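PDB 4Q9D: benzoylformate decarboxylase from Mycobacterium smegmatis, which belongs to the thiamine pyrophosphate enzyme family, as a four-chain assembly whose subunits each combine N-terminal, central and C-terminal domains, with a magnesium ion bound. Local coordinates for residues 5-11 with 165-170; 72-76 with 112-116; 203-207 with 227-233. One frame throughout, in Å; residues are numbered along the deposited sequence.

Contact 1 of 3, residues 5-11 with 165-170; sequences KTVHDVT and DWDKPA
Build residues 5-11 as an extended lead-in followed by the first turn of a helix. Lys5 and Thr6 have psi near 136° and 168°, and helical angles begin at Val7. Residues 165-170 form a type I beta turn from Asp165 to Lys168, closed by Lys168 N to Asp165 O at 3.1 Å, then an extended run through Pro169 and Ala170. The backbones meet in a single bridge, Thr6 with Pro169 (CA-CA 4.2 Å), with a hydrogen bond beyond each end of the pair: Ala170 N to Lys5 O, 2.9 Å, and Val7 N to Lys168 O, 2.8 Å. A third bond, His8 N to Trp166 O (2.9 Å), brings the turn against the first turn of the helix. The first-turn amides, which have no helical acceptor, are thus supplied partly by the loop and partly by a capping box. In that motif the N-cap Thr6 (chi1 p) accepts from Asp9 N through OG1 (3.1 Å), while Thr6 N donates to Asp9 OD2 (2.8 Å). Val10 N already reaches Thr6 O at 3.1 Å, and Thr11 OG1 donates to Val7 O (2.7 Å). A water donates to Lys5 O (2.9 Å) and Ala170 O (3.3 Å). The apolar fill is Val10 CG1 on Ala170 CB (3.6 Å) and Val7 CG1 on Trp166 CE3 (4.0 Å), with Trp166 at chi1 m, chi2 105°. Asp165 is paired with Arg104 and Asp167 with Arg36, while Lys168 NZ bonds Asp164 O. Helix 138-150 packs on Val7 through Val138, and on Val10 and Thr11 through Pro139.

Contact 2 of 3, residues 72-76 with 112-116; sequences LHTAA and YLNNP
Thr74 overlaps Leu113 and the start of the Asn115 side chain: its CG2 rests 3.7 Å from Leu113 CD2, and its OG1 lies 3.3 Å from Asn115 CB. The same OG1, with chi1 near 180° (t), donates to Leu113 O at 2.8 Å, the one hydrogen bond between residues 72-76 and 112-116. Two unusual backbone states set this geometry. Thr74 has phi/psi 41/-141°, a sharp kink between the extended end at Leu72 and the helical angles of Ala75 and Ala76. Leu113 is in the left-handed helical region (63/17°), whereas Tyr112 and Asn114 on either side are extended, so the loop bends at Leu113. The closest alpha carbons are those of Ala75 and Asn115 (-122/74°), 5.0 Å apart, and there Ala75 CB meets Asn115 OD1 at 3.2 Å. At the Leu113 side chain, His73 (chi1 t) brings NE2 to 3.9 Å of Leu113 CD1, while its ND1 is hydrogen-bonded to Glu31, whose other carboxylate oxygen receives Thr74 N. Asn115 O accepts from Gln101 NE2, and Asn114 ND2 pairs with Asp110. In this alpha/beta domain the strand-to-helix connection at the C-terminal end of parallel strand 68-72 lodges against the loop that follows strand 95-101. Across the subunit boundary, Tyr281 of the second subunit stacks edge-to-face with Tyr112, and Ser402 and Gly404 of that subunit pack on Leu113 and Ala76. Within the chain, strand 68-72 enters from the sheet beside strand 95-101, helix 74-80 leaves, and residues 112-116 pass by on the way from strand 95-101 to strand 128-130.

Contact 3 of 3, residues 203-207 with 227-233; sequences PMLVL and LGAPVHA
Leu227, the last helical residue of 217-227, sets CD1 4.1 Å from Pro203 CG and CD2 4.4 Å from Leu205 CB. Gly228 ends the helix with positive phi (76/12°). At Ala229 the chain is extended, and CB lies 3.2 Å from Pro203 O and 4.0 Å from Pro203 CG. Pro230 O accepts from Leu205 N (2.9 Å), and its ring CG meets Met204 CG at 4.2 Å. Val231 opens the strand, paired in parallel with Leu205 (CA-CA 4.7 Å); its CG2 touches Leu205 CD2 (4.1 Å) and its CG1 Leu207 CD1 (3.8 Å). His232 is paired with Val206 (CA-CA 4.7 Å). His232 N donates to Leu205 O (2.8 Å), and His232 O accepts from Leu207 N (3.0 Å). Its ring, with chi1 m, takes Met204 SD at the edge, 4.6 Å from the centroid and 75° off the normal, a Met-aromatic contact; ND1 bonds Gly251 O. Ala233 returns to the face of Val231, Leu205 and Leu207. The short strand axes cross at -33°. This beta-alpha-beta crossover belongs to a Rossmann-like sheet in order 3-2-1-4-5-6: strand 203-207 lies between 231-233 and 269-273, strand 249-252 flanks the far side of 231-233, and helix 217-227 packs on Leu205 and Val231.

Contacts 1 and 2 belong to the same alpha/beta domain, built on the parallel sheet of strands 22-25, 43-46, 68-72, 95-101, 128-130 and 157-162; contact 2 starts from its strand 68-72. Contact 1 links helix 7-18 to the loop after strand 157-162, so it closes a long segment within which contact 2 is nested. Their centres are 22 Å apart, nearest atoms about 10 Å. Contact 3 follows in series, in the central domain, with its own parallel sheet; its centre is 53 Å from that of contact 1 and 48 Å from that of contact 2, across the chain's centre. Contact 1 thus brings the start of the chain against the loop that follows the last strand of the first sheet along the sequence, contact 2 lies at a subunit boundary, and contact 3 is internal to the next domain.

Contact 1 of 3, residues 5-11 with 165-170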
ATOM      1  N   LYS B   5      27.255  24.325  -8.829  1.00 40.36           N
ATOM      2  CA  LYS B   5      26.832  22.976  -9.223  1.00 32.70           C
ATOM      3  C   LYS B   5      25.351  22.789  -8.894  1.00 29.65           C
ATOM      4  O   LYS B   5      24.885  23.194  -7.829  1.00 28.11           O
ATOM      5  CB  LYS B   5      27.633  21.930  -8.466  1.00 33.06           C
ATOM      6  CG  LYS B   5      29.119  22.082  -8.613  1.00 38.53           C
ATOM      7  CD  LYS B   5      29.554  21.765 -10.004  1.00 49.18           C
ATOM      8  CE  LYS B   5      30.973  21.198 -10.005  1.00 62.23           C
ATOM      9  NZ  LYS B   5      31.568  21.226 -11.367  1.00 50.88           N
ATOM     10  N   THR B   6      24.615  22.199  -9.819  1.00 27.45           N
ATOM     11  CA  THR B   6      23.223  21.857  -9.579  1.00 25.85           C
ATOM     12  C   THR B   6      23.105  20.404  -9.111  1.00 30.55           C
ATOM     13  O   THR B   6      24.045  19.614  -9.206  1.00 28.19           O
ATOM     14  CB  THR B   6      22.429  22.006 -10.868  1.00 27.46           C
ATOM     15  OG1 THR B   6      22.991  21.118 -11.839  1.00 25.90           O
ATOM     16  CG2 THR B   6      22.526  23.492 -11.401  1.00 26.38           C
ATOM     17  N   VAL B   7      21.927  20.051  -8.630  1.00 29.82           N
ATOM     18  CA  VAL B   7      21.607  18.668  -8.329  1.00 23.47           C
ATOM     19  C   VAL B   7      21.944  17.745  -9.526  1.00 24.40           C
ATOM     20  O   VAL B   7      22.485  16.654  -9.344  1.00 20.04           O
ATOM     21  CB  VAL B   7      20.120  18.550  -7.934  1.00 25.43           C
ATOM     22  CG1 VAL B   7      19.637  17.077  -8.016  1.00 19.80           C
ATOM     23  CG2 VAL B   7      19.905  19.140  -6.510  1.00 22.16           C
ATOM     24  N   HIS B   8      21.661  18.218 -10.736  1.00 21.90           N
ATOM     25  CA  HIS B   8      21.976  17.491 -11.971  1.00 24.75           C
ATOM     26  C   HIS B   8      23.488  17.224 -12.085  1.00 31.64           C
ATOM     27  O   HIS B   8      23.907  16.087 -12.341  1.00 24.03           O
ATOM     28  CB  HIS B   8      21.455  18.312 -13.166  1.00 23.85           C
ATOM     29  CG  HIS B   8      21.510  17.605 -14.486  1.00 22.76           C
ATOM     30  ND1 HIS B   8      22.685  17.432 -15.196  1.00 27.18           N
ATOM     31  CD2 HIS B   8      20.530  17.054 -15.249  1.00 29.09           C
ATOM     32  CE1 HIS B   8      22.426  16.815 -16.337  1.00 26.14           C
ATOM     33  NE2 HIS B   8      21.125  16.569 -16.394  1.00 28.69           N
ATOM     34  N   ASP B   9      24.308  18.264 -11.883  1.00 27.92           N
ATOM     35  CA  ASP B   9      25.771  18.117 -11.951  1.00 25.71           C
ATOM     36  C   ASP B   9      26.291  17.050 -11.007  1.00 25.24           C
ATOM     37  O   ASP B   9      27.033  16.139 -11.406  1.00 24.56           O
ATOM     38  CB  ASP B   9      26.504  19.434 -11.588  1.00 24.03           C
ATOM     39  CG  ASP B   9      26.254  20.553 -12.593  1.00 23.09           C
ATOM     40  OD1 ASP B   9      26.145  20.265 -13.803  1.00 29.80           O
ATOM     41  OD2 ASP B   9      26.148  21.721 -12.160  1.00 32.76           O
ATOM     42  N   VAL B  10      25.967  17.204  -9.729  1.00 21.72           N
ATOM     43  CA  VAL B  10      26.553  16.322  -8.748  1.00 22.00           C
ATOM     44  C   VAL B  10      25.955  14.899  -8.813  1.00 23.21           C
ATOM     45  O   VAL B  10      26.609  13.937  -8.397  1.00 21.72           O
ATOM     46  CB  VAL B  10      26.497  16.920  -7.307  1.00 29.44           C
ATOM     47  CG1 VAL B  10      27.007  18.383  -7.312  1.00 27.02           C
ATOM     48  CG2 VAL B  10      25.112  16.864  -6.740  1.00 23.04           C
ATOM     49  N   THR B  11      24.730  14.756  -9.318  1.00 19.94           N
ATOM     50  CA  THR B  11      24.132  13.413  -9.381  1.00 23.67           C
ATOM     51  C   THR B  11      24.827  12.587 -10.473  1.00 23.59           C
ATOM     52  O   THR B  11      25.239  11.457 -10.230  1.00 23.65           O
ATOM     53  CB  THR B  11      22.624  13.439  -9.658  1.00 23.48           C
ATOM     54  OG1 THR B  11      21.958  14.124  -8.600  1.00 20.35           O
ATOM     55  CG2 THR B  11      22.060  12.008  -9.742  1.00 20.02           C
ATOM     56  N   ASP B 165      13.553  19.384  -9.715  1.00 22.02           N
ATOM     57  CA  ASP B 165      14.630  19.165  -8.754  1.00 21.26           C
ATOM     58  C   ASP B 165      16.016  19.359  -9.378  1.00 20.76           C
ATOM     59  O   ASP B 165      16.956  19.799  -8.717  1.00 25.38           O
ATOM     60  CB  ASP B 165      14.545  17.751  -8.109  1.00 17.79           C
ATOM     61  CG  ASP B 165      13.448  17.648  -7.030  1.00 23.60           C
ATOM     62  OD1 ASP B 165      12.728  18.651  -6.792  1.00 23.88           O
ATOM     63  OD2 ASP B 165      13.293  16.559  -6.427  1.00 19.52           O
ATOM     64  N   TRP B 166      16.146  18.990 -10.642  1.00 23.17           N
ATOM     65  CA  TRP B 166      17.454  18.780 -11.255  1.00 21.27           C
ATOM     66  C   TRP B 166      18.241  20.088 -11.395  1.00 28.27           C
ATOM     67  O   TRP B 166      19.464  20.090 -11.342  1.00 25.41           O
ATOM     68  CB  TRP B 166      17.264  18.115 -12.637  1.00 20.34           C
ATOM     69  CG  TRP B 166      16.789  16.678 -12.495  1.00 26.41           C
ATOM     70  CD1 TRP B 166      15.536  16.199 -12.723  1.00 20.40           C
ATOM     71  CD2 TRP B 166      17.561  15.570 -12.009  1.00 21.23           C
ATOM     72  NE1 TRP B 166      15.484  14.854 -12.445  1.00 22.75           N
ATOM     73  CE2 TRP B 166      16.713  14.443 -12.004  1.00 22.46           C
ATOM     74  CE3 TRP B 166      18.889  15.422 -11.594  1.00 17.71           C
ATOM     75  CZ2 TRP B 166      17.152  13.176 -11.619  1.00 21.43           C
ATOM     76  CZ3 TRP B 166      19.323  14.164 -11.189  1.00 23.23           C
ATOM     77  CH2 TRP B 166      18.448  13.056 -11.200  1.00 25.52           C
ATOM     78  N   ASP B 167      17.523  21.193 -11.587  1.00 23.54           N
ATOM     79  CA  ASP B 167      18.160  22.495 -11.770  1.00 29.85           C
ATOM     80  C   ASP B 167      18.400  23.246 -10.470  1.00 29.15           C
ATOM     81  O   ASP B 167      18.932  24.336 -10.491  1.00 27.25           O
ATOM     82  CB  ASP B 167      17.360  23.349 -12.761  1.00 30.96           C
ATOM     83  CG  ASP B 167      17.445  22.791 -14.174  1.00 55.04           C
ATOM     84  OD1 ASP B 167      18.477  22.116 -14.459  1.00 59.65           O
ATOM     85  OD2 ASP B 167      16.500  22.996 -14.981  1.00 65.78           O
ATOM     86  N   LYS B 168      18.055  22.650  -9.333  1.00 25.06           N
ATOM     87  CA  LYS B 168      18.316  23.317  -8.066  1.00 25.47           C
ATOM     88  C   LYS B 168      19.814  23.279  -7.687  1.00 25.37           C
ATOM     89  O   LYS B 168      20.533  22.361  -8.064  1.00 28.15           O
ATOM     90  CB  LYS B 168      17.418  22.724  -6.973  1.00 19.30           C
ATOM     91  CG  LYS B 168      15.912  22.861  -7.314  1.00 20.88           C
ATOM     92  CD  LYS B 168      15.529  24.345  -7.241  1.00 25.54           C
ATOM     93  CE  LYS B 168      14.019  24.551  -7.293  1.00 26.69           C
ATOM     94  NZ  LYS B 168      13.528  24.288  -8.652  1.00 39.19           N
ATOM     95  N   PRO B 169      20.287  24.286  -6.936  1.00 27.18           N
ATOM     96  CA  PRO B 169      21.687  24.254  -6.469  1.00 25.24           C
ATOM     97  C   PRO B 169      21.930  23.010  -5.624  1.00 30.24           C
ATOM     98  O   PRO B 169      21.113  22.723  -4.749  1.00 26.04           O
ATOM     99  CB  PRO B 169      21.796  25.512  -5.572  1.00 28.16           C
ATOM    100  CG  PRO B 169      20.753  26.457  -6.122  1.00 32.01           C
ATOM    101  CD  PRO B 169      19.594  25.542  -6.594  1.00 26.31           C
ATOM    102  N   ALA B 170      23.021  22.287  -5.868  1.00 19.41           N
ATOM    103  CA  ALA B 170      23.374  21.146  -5.018  1.00 21.82           C
ATOM    104  C   ALA B 170      23.892  21.625  -3.663  1.00 31.00           C
ATOM    105  O   ALA B 170      24.402  22.719  -3.556  1.00 27.86           O
ATOM    106  CB  ALA B 170      24.435  20.312  -5.688  1.00 25.41           C
TER
HETATM  107  O   HOH W   1      25.719  24.833  -5.651  1.00 49.81           O

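Contact 2 of 3, residues 72-76 with 112-116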
ATOM      1  N   LEU B  72      12.145   6.084 -16.847  1.00 20.80           N
ATOM      2  CA  LEU B  72      10.813   5.845 -17.407  1.00 22.38           C
ATOM      3  C   LEU B  72       9.956   7.106 -17.305  1.00 22.90           C
ATOM      4  O   LEU B  72      10.169   7.950 -16.432  1.00 19.20           O
ATOM      5  CB  LEU B  72      10.106   4.692 -16.631  1.00 19.32           C
ATOM      6  CG  LEU B  72      10.876   3.368 -16.528  1.00 22.65           C
ATOM      7  CD1 LEU B  72      10.105   2.274 -15.736  1.00 17.18           C
ATOM      8  CD2 LEU B  72      11.182   2.857 -17.901  1.00 22.68           C
ATOM      9  N   HIS B  73       8.973   7.215 -18.183  1.00 22.50           N
ATOM     10  CA  HIS B  73       8.121   8.389 -18.274  1.00 22.50           C
ATOM     11  C   HIS B  73       6.918   8.396 -17.278  1.00 24.27           C
ATOM     12  O   HIS B  73       5.832   7.868 -17.587  1.00 19.62           O
ATOM     13  CB  HIS B  73       7.560   8.459 -19.702  1.00 21.17           C
ATOM     14  CG  HIS B  73       6.730   9.673 -19.957  1.00 25.02           C
ATOM     15  ND1 HIS B  73       7.119  10.937 -19.540  1.00 25.83           N
ATOM     16  CD2 HIS B  73       5.538   9.832 -20.585  1.00 24.28           C
ATOM     17  CE1 HIS B  73       6.201  11.817 -19.901  1.00 24.32           C
ATOM     18  NE2 HIS B  73       5.236  11.179 -20.550  1.00 26.80           N
ATOM     19  N   THR B  74       7.112   9.034 -16.130  1.00 17.25           N
ATOM     20  CA  THR B  74       6.073   9.213 -15.097  1.00 18.09           C
ATOM     21  C   THR B  74       5.203   7.952 -14.890  1.00 23.89           C
ATOM     22  O   THR B  74       5.732   6.824 -14.912  1.00 20.81           O
ATOM     23  CB  THR B  74       5.242  10.539 -15.342  1.00 23.75           C
ATOM     24  OG1 THR B  74       4.274  10.715 -14.299  1.00 21.30           O
ATOM     25  CG2 THR B  74       4.538  10.543 -16.712  1.00 19.75           C
ATOM     26  N   ALA B  75       3.897   8.109 -14.674  1.00 19.21           N
ATOM     27  CA  ALA B  75       3.077   6.934 -14.313  1.00 25.24           C
ATOM     28  C   ALA B  75       2.895   5.977 -15.495  1.00 27.75           C
ATOM     29  O   ALA B  75       2.836   4.749 -15.321  1.00 23.26           O
ATOM     30  CB  ALA B  75       1.704   7.361 -13.788  1.00 21.10           C
ATOM     31  N   ALA B  76       2.769   6.571 -16.681  1.00 24.69           N
ATOM     32  CA  ALA B  76       2.493   5.871 -17.935  1.00 29.40           C
ATOM     33  C   ALA B  76       3.626   4.911 -18.279  1.00 26.48           C
ATOM     34  O   ALA B  76       3.403   3.726 -18.576  1.00 21.67           O
ATOM     35  CB  ALA B  76       2.320   6.892 -19.074  1.00 24.11           C
ATOM     36  N   TYR B 112      -1.621  17.345 -15.514  1.00 20.43           N
ATOM     37  CA  TYR B 112      -1.500  16.318 -16.561  1.00 21.70           C
ATOM     38  C   TYR B 112      -0.173  15.601 -16.368  1.00 26.51           C
ATOM     39  O   TYR B 112       0.861  16.258 -16.137  1.00 20.38           O
ATOM     40  CB  TYR B 112      -1.458  16.997 -17.923  1.00 22.76           C
ATOM     41  CG  TYR B 112      -1.742  16.147 -19.149  1.00 18.87           C
ATOM     42  CD1 TYR B 112      -2.994  15.593 -19.359  1.00 24.15           C
ATOM     43  CD2 TYR B 112      -0.779  15.981 -20.136  1.00 23.62           C
ATOM     44  CE1 TYR B 112      -3.288  14.881 -20.512  1.00 21.52           C
ATOM     45  CE2 TYR B 112      -1.054  15.254 -21.292  1.00 21.26           C
ATOM     46  CZ  TYR B 112      -2.308  14.719 -21.471  1.00 27.03           C
ATOM     47  OH  TYR B 112      -2.612  14.036 -22.623  1.00 27.54           O
ATOM     48  N   LEU B 113      -0.214  14.270 -16.476  1.00 22.79           N
ATOM     49  CA  LEU B 113       0.972  13.409 -16.343  1.00 21.81           C
ATOM     50  C   LEU B 113       1.647  13.463 -14.971  1.00 18.35           C
ATOM     51  O   LEU B 113       2.788  13.066 -14.821  1.00 21.22           O
ATOM     52  CB  LEU B 113       1.974  13.681 -17.463  1.00 21.14           C
ATOM     53  CG  LEU B 113       1.496  13.053 -18.793  1.00 26.74           C
ATOM     54  CD1 LEU B 113       2.233  13.651 -19.975  1.00 25.67           C
ATOM     55  CD2 LEU B 113       1.611  11.505 -18.805  1.00 25.96           C
ATOM     56  N   ASN B 114       0.934  13.966 -13.973  1.00 21.98           N
ATOM     57  CA  ASN B 114       1.336  13.778 -12.579  1.00 21.34           C
ATOM     58  C   ASN B 114       1.310  12.287 -12.267  1.00 24.37           C
ATOM     59  O   ASN B 114       0.546  11.533 -12.873  1.00 21.34           O
ATOM     60  CB  ASN B 114       0.340  14.489 -11.668  1.00 18.52           C
ATOM     61  CG  ASN B 114       0.803  14.593 -10.244  1.00 24.48           C
ATOM     62  OD1 ASN B 114       1.987  14.801  -9.976  1.00 20.49           O
ATOM     63  ND2 ASN B 114      -0.149  14.506  -9.302  1.00 22.61           N
ATOM     64  N   ASN B 115       2.136  11.873 -11.315  1.00 17.24           N
ATOM     65  CA  ASN B 115       2.188  10.500 -10.866  1.00 21.51           C
ATOM     66  C   ASN B 115       1.906  10.492  -9.354  1.00 18.85           C
ATOM     67  O   ASN B 115       2.813  10.303  -8.549  1.00 21.95           O
ATOM     68  CB  ASN B 115       3.565   9.894 -11.168  1.00 19.50           C
ATOM     69  CG  ASN B 115       3.595   8.373 -10.952  1.00 26.06           C
ATOM     70  OD1 ASN B 115       2.549   7.746 -10.750  1.00 23.20           O
ATOM     71  ND2 ASN B 115       4.784   7.782 -11.001  1.00 18.00           N
ATOM     72  N   PRO B 116       0.639  10.709  -8.969  1.00 18.77           N
ATOM     73  CA  PRO B 116       0.266  10.792  -7.544  1.00 19.65           C
ATOM     74  C   PRO B 116       0.488   9.480  -6.806  1.00 23.66           C
ATOM     75  O   PRO B 116       0.232   8.405  -7.376  1.00 21.48           O
ATOM     76  CB  PRO B 116      -1.236  11.162  -7.569  1.00 21.82           C
ATOM     77  CG  PRO B 116      -1.724  10.689  -8.898  1.00 20.23           C
ATOM     78  CD  PRO B 116      -0.526  10.811  -9.869  1.00 19.47           C
TER

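Contact 3 of 3, residues 203-207 with 227-233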
ATOM      1  N   PRO B 203      22.820 -38.759  -0.210  1.00 34.39           N
ATOM      2  CA  PRO B 203      22.461 -37.354  -0.376  1.00 34.33           C
ATOM      3  C   PRO B 203      22.214 -37.010  -1.840  1.00 32.56           C
ATOM      4  O   PRO B 203      22.647 -37.711  -2.752  1.00 26.75           O
ATOM      5  CB  PRO B 203      23.696 -36.619   0.129  1.00 26.46           C
ATOM      6  CG  PRO B 203      24.826 -37.554  -0.156  1.00 31.43           C
ATOM      7  CD  PRO B 203      24.269 -38.951  -0.021  1.00 29.60           C
ATOM      8  N   MET B 204      21.493 -35.917  -2.057  1.00 24.94           N
ATOM      9  CA  MET B 204      21.355 -35.356  -3.388  1.00 20.75           C
ATOM     10  C   MET B 204      21.551 -33.848  -3.305  1.00 20.77           C
ATOM     11  O   MET B 204      21.134 -33.217  -2.332  1.00 22.86           O
ATOM     12  CB  MET B 204      19.967 -35.706  -3.975  1.00 24.48           C
ATOM     13  CG  MET B 204      19.775 -35.198  -5.410  1.00 29.86           C
ATOM     14  SD  MET B 204      18.902 -33.587  -5.449  1.00 33.12           S
ATOM     15  CE  MET B 204      17.269 -34.172  -4.997  1.00 25.82           C
ATOM     16  N   LEU B 205      22.159 -33.271  -4.333  1.00 22.68           N
ATOM     17  CA  LEU B 205      22.473 -31.864  -4.329  1.00 24.82           C
ATOM     18  C   LEU B 205      21.688 -31.147  -5.422  1.00 27.44           C
ATOM     19  O   LEU B 205      21.620 -31.632  -6.550  1.00 23.88           O
ATOM     20  CB  LEU B 205      23.970 -31.672  -4.554  1.00 26.16           C
ATOM     21  CG  LEU B 205      24.452 -30.224  -4.666  1.00 26.54           C
ATOM     22  CD1 LEU B 205      24.191 -29.495  -3.327  1.00 23.39           C
ATOM     23  CD2 LEU B 205      25.931 -30.184  -5.035  1.00 21.66           C
ATOM     24  N   VAL B 206      21.089 -30.003  -5.075  1.00 24.22           N
ATOM     25  CA  VAL B 206      20.417 -29.140  -6.051  1.00 25.97           C
ATOM     26  C   VAL B 206      21.152 -27.815  -6.095  1.00 28.04           C
ATOM     27  O   VAL B 206      21.337 -27.184  -5.058  1.00 29.79           O
ATOM     28  CB  VAL B 206      18.921 -28.864  -5.683  1.00 23.59           C
ATOM     29  CG1 VAL B 206      18.250 -28.065  -6.778  1.00 20.34           C
ATOM     30  CG2 VAL B 206      18.153 -30.170  -5.428  1.00 18.96           C
ATOM     31  N   LEU B 207      21.573 -27.408  -7.291  1.00 23.57           N
ATOM     32  CA  LEU B 207      22.262 -26.145  -7.505  1.00 22.96           C
ATOM     33  C   LEU B 207      21.393 -25.290  -8.414  1.00 29.03           C
ATOM     34  O   LEU B 207      21.228 -25.584  -9.605  1.00 28.81           O
ATOM     35  CB  LEU B 207      23.658 -26.356  -8.138  1.00 21.17           C
ATOM     36  CG  LEU B 207      24.715 -27.094  -7.279  1.00 28.47           C
ATOM     37  CD1 LEU B 207      26.009 -27.378  -8.067  1.00 20.67           C
ATOM     38  CD2 LEU B 207      25.052 -26.320  -5.995  1.00 26.13           C
ATOM     39  N   LEU B 227      31.467 -34.151  -2.755  1.00 28.62           N
ATOM     40  CA  LEU B 227      30.333 -34.853  -2.165  1.00 32.28           C
ATOM     41  C   LEU B 227      29.988 -36.148  -2.932  1.00 27.28           C
ATOM     42  O   LEU B 227      29.595 -37.140  -2.330  1.00 32.41           O
ATOM     43  CB  LEU B 227      29.122 -33.937  -2.098  1.00 23.74           C
ATOM     44  CG  LEU B 227      27.853 -34.563  -1.532  1.00 31.18           C
ATOM     45  CD1 LEU B 227      28.096 -35.021  -0.104  1.00 30.11           C
ATOM     46  CD2 LEU B 227      26.673 -33.577  -1.617  1.00 28.42           C
ATOM     47  N   GLY B 228      30.133 -36.126  -4.252  1.00 28.13           N
ATOM     48  CA  GLY B 228      29.913 -37.309  -5.071  1.00 31.23           C
ATOM     49  C   GLY B 228      28.447 -37.655  -5.288  1.00 37.81           C
ATOM     50  O   GLY B 228      28.122 -38.751  -5.763  1.00 34.28           O
ATOM     51  N   ALA B 229      27.548 -36.732  -4.937  1.00 29.09           N
ATOM     52  CA  ALA B 229      26.105 -36.998  -5.054  1.00 27.62           C
ATOM     53  C   ALA B 229      25.576 -36.565  -6.429  1.00 27.10           C
ATOM     54  O   ALA B 229      26.205 -35.770  -7.122  1.00 26.93           O
ATOM     55  CB  ALA B 229      25.328 -36.293  -3.910  1.00 27.82           C
ATOM     56  N   PRO B 230      24.411 -37.087  -6.832  1.00 24.03           N
ATOM     57  CA  PRO B 230      23.819 -36.543  -8.053  1.00 30.62           C
ATOM     58  C   PRO B 230      23.458 -35.075  -7.841  1.00 30.56           C
ATOM     59  O   PRO B 230      23.063 -34.689  -6.743  1.00 26.84           O
ATOM     60  CB  PRO B 230      22.536 -37.358  -8.230  1.00 24.99           C
ATOM     61  CG  PRO B 230      22.330 -38.110  -6.953  1.00 34.17           C
ATOM     62  CD  PRO B 230      23.647 -38.208  -6.263  1.00 26.03           C
ATOM     63  N   VAL B 231      23.609 -34.281  -8.885  1.00 24.96           N
ATOM     64  CA  VAL B 231      23.332 -32.840  -8.830  1.00 26.72           C
ATOM     65  C   VAL B 231      22.179 -32.490  -9.775  1.00 26.11           C
ATOM     66  O   VAL B 231      22.332 -32.615 -10.985  1.00 23.45           O
ATOM     67  CB  VAL B 231      24.556 -32.046  -9.275  1.00 27.41           C
ATOM     68  CG1 VAL B 231      24.269 -30.558  -9.179  1.00 25.85           C
ATOM     69  CG2 VAL B 231      25.783 -32.442  -8.420  1.00 29.47           C
ATOM     70  N   HIS B 232      21.027 -32.086  -9.223  1.00 22.04           N
ATOM     71  CA  HIS B 232      19.919 -31.564 -10.027  1.00 22.33           C
ATOM     72  C   HIS B 232      19.993 -30.056 -10.217  1.00 29.87           C
ATOM     73  O   HIS B 232      20.588 -29.353  -9.406  1.00 28.42           O
ATOM     74  CB  HIS B 232      18.590 -31.905  -9.367  1.00 25.61           C
ATOM     75  CG  HIS B 232      18.151 -33.322  -9.576  1.00 32.83           C
ATOM     76  ND1 HIS B 232      17.456 -33.728 -10.700  1.00 27.60           N
ATOM     77  CD2 HIS B 232      18.277 -34.424  -8.798  1.00 30.66           C
ATOM     78  CE1 HIS B 232      17.154 -35.007 -10.591  1.00 27.46           C
ATOM     79  NE2 HIS B 232      17.650 -35.456  -9.452  1.00 34.35           N
ATOM     80  N   ALA B 233      19.384 -29.560 -11.281  1.00 29.79           N
ATOM     81  CA  ALA B 233      19.198 -28.131 -11.437  1.00 25.56           C
ATOM     82  C   ALA B 233      17.759 -27.781 -11.048  1.00 28.98           C
ATOM     83  O   ALA B 233      16.917 -28.661 -10.879  1.00 24.50           O
ATOM     84  CB  ALA B 233      19.470 -27.697 -12.883  1.00 22.74           C
TER